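Local coordinates for protein GCN5-related N-acetyltransferase (Streptococcus suis, PDB 3G3S) that probably transfers an acetyl group from acetyl-coenzyme A to an amine, as GNAT-family enzymes do, at residues Leu75-Gln80 with Asp84-Val89; Gln114-Asp119 with Cys204-Ile209; Ala211-Asp214 with Tyr218-Trp221. All blocks are in the same frame, centred on the assembly; numbering follows the deposited sequence. Where two conformers were deposited one is given.

The three contacts follow one another along the chain, each closing before the next opens. Interaction 1 lies at one end of the molecule, where strand 73-77 runs into helix 80-90; interactions 2 and 3 lie on the other side of the chain's centre, about 12 Å apart between centres. Those two share helix 200-214 and touch directly, Ile209 CG2 resting 3.9 Å from Pro219 CG. Interaction 1 is about 38 Å from interaction 2 and about 31 Å from interaction 3, centre to centre, yet interactions 1 and 3 reach the same mixed sheet. Interaction 2 joins helix 110-118 to helix 200-214, which interaction 3 continues to strand 218-223.

Interaction 1. Residues Leu75-Gln80 with Asp84-Val89; sequences LVPQNQ and DLIEEV. With EDO (1,2-ethanediol), chain H; EDO (1,2-ethanediol), chain G.
A strand-turn-helix connection, in which strand 73-77 passes through a short turn into helix 80-90, brings Gln80 and Asp84 together one helical turn apart and lays Ile86 against Leu75 and Pro77. The first turn of the helix is closed by Asp84 N donating to Gln80 O over 2.9 Å. A second bond runs between the side chains: Gln80 NE2 donates a hydrogen bond to Asp84 OD1 at 2.7 Å, with an N-H...O angle of 156°. The Gln80 chain bends at chi2 (61°), which folds its amide back toward the carboxylate. The acceptor lies nearly in the amide plane, whereas the donor comes from above the carboxylate, whose plane is turned 44° from that of the amide. A water 3.2 Å from Gln80 NE2 accepts from this nitrogen and donates to Glu87 OE2, and Gln244 NE2 bonds to Gln80 OE1, so both ends of the amide are held. On the buried side, Ile86 CD1 reaches Pro77 CB at 4.3 Å and Leu75 CD1 at 4.4 Å, a loose apolar contact also lined by Leu56, Leu65 and Tyr246. Just before the helix, Asn79 OD1 accepts from Trp82 N. With this side-chain N-cap and the i to i+4 glutamine-aspartate bond on the exposed face, the contact forms the N-capped start of helix 80-90, two residues after strand 73-77, with the helix packed on the sheet through Ile86.

Interaction 2. Residues Gln114-Asp119 with Cys204-Ile209; sequences QKLVDD and CAAQLI
Val117 holds CG1 anti to its own nitrogen (chi1 168°) and CG2 beside that nitrogen, a setting that spreads the two methyls over different parts of Gln207. CG2 presses on the backbone, 3.4 Å from Gln207 N and 3.6 Å from Gln207 CA, and also meets the CB of Gln207 at 3.8 Å. CG1 lies instead against the amide end, with Gln207 NE2 3.9 Å away. The amide is brought there by the bend of the Gln207 chain at chi2 (76°), after a first torsion that carries CG away from the backbone N; the two side chains cross at about a right angle. One methyl thus packs on the amide end and the other on backbone and CB, and no hydrogen bond joins the two segments.

Beside it, the single methyl of Ala206 fits between two neighbouring residues of the other helix. Its CB is 3.8 Å from Val117 CG2 and 3.9 Å from Leu116 CB, while Leu116 CD1 skirts the same methyl slightly farther off. The small Ala206 is consistent with the 8.0 Å between the axes of the short helical segments, which cross at -132°. At the border of the contact, within helix 110-118, Gln114 NE2 donates to Asp118 OD1, coming from above the carboxylate plane and tying successive turns together; Gln114 also touches Leu210 of helix 200-214.

Leu235 of helix 226-235 packs on both Leu116 and Ala206 at one border of the contact. Cys204 and Leu208 of helix 200-214 pack on strand 170-181, while both helices meet Met126 of the edge strand 125-128, through Val117 on one side and Gln207 on the other.

Interaction 3. Residues Ala211-Asp214 with Tyr218-Trp221; sequences ACLD and YPSW
Cys212 meets the ring of Pro219 first through CB, which lies over one face of the pyrrolidine, 3.9 Å from Pro219 CB and 4.0 Å from Pro219 CG, with Pro219 CD slightly farther off. The next atom, SG, stands beside the backbone N of its own residue and anti to the carbonyl carbon (chi1 -79°), and from there it approaches Pro219 CB at 4.0 Å, over the same face. Ile185 of strand 184-191 also packs on Cys212, continuing the apolar surroundings into the adjoining strand.

A second contact is made at CD. Leu213 directs its CD2 methyl to Pro219 CD, 4.0 Å away, coming in at the ring edge, and the two side chains cross at about a right angle. Its CB bond does not itself point at the strand; the branched end bridges the gap, with CG anti to the carbonyl carbon (chi1 -64°). Consecutive residues of the helix therefore take different parts of one proline, Cys212 the face and Leu213 the CD edge.

This packing belongs to a beta-alpha-beta unit: strand 184-191 leads into helix 200-214, and the chain returns through a three-residue turn to strand 218-223, parallel to the first strand and next to it in the sheet. A parallel strand-helix-strand unit of this kind is part of the GNAT fold, where the start of the helix usually helps to bind acetyl-coenzyme A, as it may here. Tyr218 and Ser220 make backbone bonds to strand 184-191 and to Ala183 just before it, whereas Pro219 faces the helix. Ile209, one turn before Leu213, and Ile187 add further apolar contacts to the proline, and Phe108 touches both Leu213 and Pro219. The carbonyl oxygen of Pro219 accepts a hydrogen bond from Tyr237 OH.

Interaction 1. Residues Leu75-Gln80 with Asp84-Val89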
# COMPACT_ATOMS: atom_id res chain seq x y z
N LEU A 75 -23.74 -6.24 5.52
CA LEU A 75 -22.97 -7.47 5.56
C LEU A 75 -22.87 -8.02 4.14
O LEU A 75 -23.90 -8.20 3.47
CB LEU A 75 -23.67 -8.54 6.39
CG LEU A 75 -23.97 -8.20 7.83
CD1 LEU A 75 -24.59 -9.41 8.50
CD2 LEU A 75 -22.71 -7.79 8.51
N VAL A 76 -21.65 -8.30 3.69
CA VAL A 76 -21.45 -8.83 2.36
C VAL A 76 -20.74 -10.19 2.42
O VAL A 76 -19.55 -10.25 2.63
CB VAL A 76 -20.67 -7.86 1.45
CG1 VAL A 76 -20.60 -8.48 0.02
CG2 VAL A 76 -21.28 -6.44 1.44
N PRO A 77 -21.49 -11.28 2.23
CA PRO A 77 -20.91 -12.61 2.25
C PRO A 77 -20.09 -12.94 1.00
O PRO A 77 -20.57 -12.72 -0.12
CB PRO A 77 -22.11 -13.53 2.27
CG PRO A 77 -23.20 -12.79 1.67
CD PRO A 77 -22.95 -11.33 1.97
N GLN A 78 -18.91 -13.50 1.19
CA GLN A 78 -18.08 -13.89 0.08
C GLN A 78 -18.75 -14.99 -0.69
O GLN A 78 -18.62 -15.09 -1.92
CB GLN A 78 -16.76 -14.43 0.58
CG GLN A 78 -15.81 -14.92 -0.52
CD GLN A 78 -14.48 -15.41 0.03
OE1 GLN A 78 -14.42 -16.17 1.04
NE2 GLN A 78 -13.41 -14.99 -0.61
N ASN A 79 -19.45 -15.85 0.03
CA ASN A 79 -20.04 -17.05 -0.55
C ASN A 79 -21.36 -17.46 0.11
O ASN A 79 -21.78 -16.90 1.11
CB ASN A 79 -19.01 -18.19 -0.52
CG ASN A 79 -18.50 -18.46 0.87
OD1 ASN A 79 -19.28 -18.77 1.73
ND2 ASN A 79 -17.20 -18.33 1.11
N GLN A 80 -22.01 -18.44 -0.49
CA GLN A 80 -23.32 -18.88 -0.05
C GLN A 80 -23.27 -19.53 1.32
O GLN A 80 -24.28 -19.54 2.02
CB GLN A 80 -23.91 -19.83 -1.08
CG GLN A 80 -25.32 -20.26 -0.75
CD GLN A 80 -26.29 -19.12 -0.69
OE1 GLN A 80 -26.42 -18.36 -1.64
NE2 GLN A 80 -27.05 -19.03 0.41
N ASP A 84 -25.87 -18.61 4.32
CA ASP A 84 -26.63 -19.62 5.00
C ASP A 84 -26.44 -19.47 6.49
O ASP A 84 -27.39 -19.67 7.25
CB ASP A 84 -26.20 -21.04 4.58
CG ASP A 84 -26.58 -21.38 3.15
OD1 ASP A 84 -27.38 -20.67 2.53
OD2 ASP A 84 -26.08 -22.40 2.67
N LEU A 85 -25.24 -19.11 6.92
CA LEU A 85 -25.01 -18.92 8.36
C LEU A 85 -25.73 -17.69 8.86
O LEU A 85 -26.34 -17.70 9.91
CB LEU A 85 -23.52 -18.83 8.67
CG LEU A 85 -23.18 -18.65 10.15
CD1 LEU A 85 -23.70 -19.88 10.91
CD2 LEU A 85 -21.65 -18.39 10.39
N ILE A 86 -25.63 -16.60 8.11
CA ILE A 86 -26.30 -15.35 8.48
C ILE A 86 -27.80 -15.60 8.66
O ILE A 86 -28.40 -15.21 9.65
CB ILE A 86 -26.06 -14.23 7.38
CG1 ILE A 86 -24.59 -13.80 7.33
CG2 ILE A 86 -26.90 -13.02 7.65
CD1 ILE A 86 -24.15 -12.99 6.06
N GLU A 87 -28.41 -16.28 7.69
CA GLU A 87 -29.86 -16.49 7.71
C GLU A 87 -30.24 -17.41 8.83
O GLU A 87 -31.25 -17.19 9.48
CB GLU A 87 -30.37 -17.04 6.40
CG GLU A 87 -30.23 -16.00 5.28
CD GLU A 87 -30.68 -16.47 3.96
OE1 GLU A 87 -31.20 -17.59 3.87
OE2 GLU A 87 -30.51 -15.72 2.98
N GLU A 88 -29.44 -18.43 9.04
CA GLU A 88 -29.68 -19.39 10.10
C GLU A 88 -29.61 -18.75 11.48
O GLU A 88 -30.48 -18.98 12.34
CB GLU A 88 -28.65 -20.52 10.02
CG GLU A 88 -28.74 -21.50 11.20
CD GLU A 88 -27.83 -22.67 11.03
OE1 GLU A 88 -28.23 -23.62 10.32
OE2 GLU A 88 -26.73 -22.65 11.62
N VAL A 89 -28.55 -17.99 11.72
CA VAL A 89 -28.33 -17.38 13.03
C VAL A 89 -29.33 -16.26 13.37
O VAL A 89 -29.76 -16.16 14.52
CB VAL A 89 -26.91 -16.81 13.16
CG1 VAL A 89 -26.77 -15.99 14.47
CG2 VAL A 89 -25.84 -17.92 13.08
C1 EDO H . -22.86 -14.73 -1.64
O1 EDO H . -21.74 -14.60 -2.50
C2 EDO H . -23.72 -15.86 -2.16
O2 EDO H . -24.25 -15.44 -3.41
C1 EDO G . -16.45 -13.47 -4.83
O1 EDO G . -15.09 -13.56 -4.38
C2 EDO G . -17.22 -12.45 -4.02
O2 EDO G . -18.59 -12.75 -4.07
O HOH W 1 -29.09 -16.59 0.37

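Interaction 2. Residues Gln114-Asp119 with Cys204-Ile209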
# COMPACT_ATOMS: atom_id res chain seq x y z
N GLN A 114 -18.55 16.05 -18.72
CA GLN A 114 -18.51 17.49 -18.60
C GLN A 114 -19.85 18.09 -18.99
O GLN A 114 -20.27 19.04 -18.36
CB GLN A 114 -17.39 18.11 -19.45
CG GLN A 114 -17.17 19.59 -19.17
CD GLN A 114 -16.71 19.88 -17.74
OE1 GLN A 114 -15.70 19.34 -17.27
NE2 GLN A 114 -17.43 20.75 -17.04
N LYS A 115 -20.52 17.56 -20.01
CA LYS A 115 -21.86 18.07 -20.37
C LYS A 115 -22.85 17.96 -19.22
O LYS A 115 -23.62 18.88 -18.99
CB LYS A 115 -22.44 17.36 -21.59
CG LYS A 115 -23.79 17.93 -22.03
N LEU A 116 -22.82 16.84 -18.51
CA LEU A 116 -23.70 16.64 -17.36
C LEU A 116 -23.41 17.69 -16.29
O LEU A 116 -24.32 18.22 -15.67
CB LEU A 116 -23.52 15.23 -16.77
CG LEU A 116 -23.89 14.04 -17.66
CD1 LEU A 116 -23.56 12.71 -16.99
CD2 LEU A 116 -25.37 14.07 -18.08
N VAL A 117 -22.13 17.98 -16.08
CA VAL A 117 -21.74 19.01 -15.11
C VAL A 117 -22.27 20.37 -15.58
O VAL A 117 -22.91 21.09 -14.82
CB VAL A 117 -20.21 19.04 -14.89
CG1 VAL A 117 -19.79 20.27 -14.11
CG2 VAL A 117 -19.75 17.74 -14.18
N ASP A 118 -22.02 20.67 -16.85
CA ASP A 118 -22.45 21.92 -17.48
C ASP A 118 -23.97 22.13 -17.44
O ASP A 118 -24.44 23.25 -17.26
CB ASP A 118 -21.94 21.98 -18.93
CG ASP A 118 -20.42 22.12 -19.03
OD1 ASP A 118 -19.76 22.50 -18.04
OD2 ASP A 118 -19.87 21.87 -20.12
N ASP A 119 -24.73 21.04 -17.56
CA ASP A 119 -26.19 21.11 -17.54
C ASP A 119 -26.82 21.43 -16.17
O ASP A 119 -28.06 21.47 -16.06
CB ASP A 119 -26.80 19.80 -18.06
CG ASP A 119 -26.52 19.55 -19.54
OD1 ASP A 119 -26.07 20.48 -20.27
OD2 ASP A 119 -26.77 18.40 -19.95
N CYS A 204 -23.27 15.92 -9.85
CA CYS A 204 -22.18 15.88 -8.87
C CYS A 204 -21.34 14.61 -9.02
O CYS A 204 -20.16 14.63 -8.68
CB CYS A 204 -22.68 16.08 -7.42
SG CYS A 204 -24.04 15.06 -6.89
N ALA A 205 -21.94 13.51 -9.47
CA ALA A 205 -21.22 12.28 -9.73
C ALA A 205 -20.29 12.53 -10.90
O ALA A 205 -19.11 12.21 -10.84
CB ALA A 205 -22.15 11.16 -10.04
N ALA A 206 -20.81 13.17 -11.94
CA ALA A 206 -19.98 13.46 -13.11
C ALA A 206 -18.78 14.30 -12.71
O ALA A 206 -17.65 13.98 -13.08
CB ALA A 206 -20.80 14.14 -14.24
N GLN A 207 -19.01 15.35 -11.93
CA GLN A 207 -17.93 16.23 -11.47
C GLN A 207 -16.90 15.50 -10.65
O GLN A 207 -15.70 15.70 -10.82
CB GLN A 207 -18.52 17.35 -10.63
CG GLN A 207 -17.55 18.41 -10.04
CD GLN A 207 -17.08 19.40 -11.07
OE1 GLN A 207 -16.33 19.05 -11.98
NE2 GLN A 207 -17.51 20.64 -10.94
N LEU A 208 -17.36 14.69 -9.71
CA LEU A 208 -16.45 13.92 -8.86
C LEU A 208 -15.56 12.99 -9.70
O LEU A 208 -14.35 12.94 -9.49
CB LEU A 208 -17.23 13.10 -7.83
CG LEU A 208 -16.40 12.23 -6.88
CD1 LEU A 208 -15.36 13.06 -6.16
CD2 LEU A 208 -17.29 11.48 -5.90
N ILE A 209 -16.17 12.26 -10.64
CA ILE A 209 -15.46 11.34 -11.54
C ILE A 209 -14.38 12.14 -12.25
O ILE A 209 -13.21 11.79 -12.21
CB ILE A 209 -16.41 10.67 -12.56
CG1 ILE A 209 -17.33 9.67 -11.83
CG2 ILE A 209 -15.62 9.96 -13.72
CD1 ILE A 209 -18.52 9.13 -12.62

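Interaction 3. Residues Ala211-Asp214 with Tyr218-Trp221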
# COMPACT_ATOMS: atom_id res chain seq x y z
N ALA A 211 -13.01 14.96 -11.38
CA ALA A 211 -12.02 15.36 -10.39
C ALA A 211 -11.04 14.21 -10.10
O ALA A 211 -9.83 14.43 -9.94
CB ALA A 211 -12.72 15.80 -9.10
N CYS A 212 -11.59 13.00 -10.00
CA CYS A 212 -10.79 11.80 -9.77
C CYS A 212 -9.83 11.53 -10.90
O CYS A 212 -8.63 11.41 -10.69
CB CYS A 212 -11.68 10.59 -9.59
SG CYS A 212 -12.38 10.57 -7.91
N LEU A 213 -10.38 11.45 -12.10
CA LEU A 213 -9.58 11.21 -13.28
C LEU A 213 -8.46 12.24 -13.41
O LEU A 213 -7.31 11.90 -13.69
CB LEU A 213 -10.47 11.19 -14.53
CG LEU A 213 -11.54 10.09 -14.64
CD1 LEU A 213 -12.22 10.24 -15.97
CD2 LEU A 213 -11.01 8.65 -14.49
N ASP A 214 -8.78 13.49 -13.14
CA ASP A 214 -7.80 14.57 -13.18
C ASP A 214 -6.63 14.33 -12.22
O ASP A 214 -5.51 14.74 -12.49
CB ASP A 214 -8.48 15.89 -12.80
CG ASP A 214 -7.53 17.06 -12.83
OD1 ASP A 214 -7.08 17.43 -13.94
OD2 ASP A 214 -7.26 17.61 -11.73
N TYR A 218 -8.95 6.26 -9.46
CA TYR A 218 -10.07 5.54 -10.05
C TYR A 218 -11.30 5.78 -9.20
O TYR A 218 -11.26 5.56 -7.97
CB TYR A 218 -9.82 4.03 -10.15
CG TYR A 218 -11.04 3.32 -10.66
CD1 TYR A 218 -11.42 3.45 -11.98
CD2 TYR A 218 -11.85 2.54 -9.82
CE1 TYR A 218 -12.56 2.84 -12.47
CE2 TYR A 218 -12.99 1.91 -10.32
CZ TYR A 218 -13.33 2.07 -11.66
OH TYR A 218 -14.44 1.47 -12.19
N PRO A 219 -12.39 6.31 -9.81
CA PRO A 219 -13.65 6.51 -9.10
C PRO A 219 -14.51 5.26 -9.17
O PRO A 219 -15.12 4.96 -10.19
CB PRO A 219 -14.28 7.68 -9.86
CG PRO A 219 -13.75 7.55 -11.25
CD PRO A 219 -12.46 6.82 -11.20
N SER A 220 -14.54 4.50 -8.09
CA SER A 220 -15.34 3.26 -8.07
C SER A 220 -16.80 3.45 -7.75
O SER A 220 -17.16 4.31 -6.93
CB SER A 220 -14.79 2.31 -6.98
OG SER A 220 -15.60 1.17 -6.85
N TRP A 221 -17.64 2.61 -8.35
CA TRP A 221 -19.08 2.60 -8.07
C TRP A 221 -19.54 1.19 -7.69
O TRP A 221 -19.26 0.22 -8.40
CB TRP A 221 -19.88 3.07 -9.27
CG TRP A 221 -21.29 3.47 -9.00
CD1 TRP A 221 -22.35 2.65 -8.75
CD2 TRP A 221 -21.81 4.79 -9.05
NE1 TRP A 221 -23.50 3.38 -8.60
CE2 TRP A 221 -23.21 4.70 -8.79
CE3 TRP A 221 -21.24 6.05 -9.27
CZ2 TRP A 221 -24.03 5.82 -8.71
CZ3 TRP A 221 -22.08 7.17 -9.20
CH2 TRP A 221 -23.46 7.04 -8.93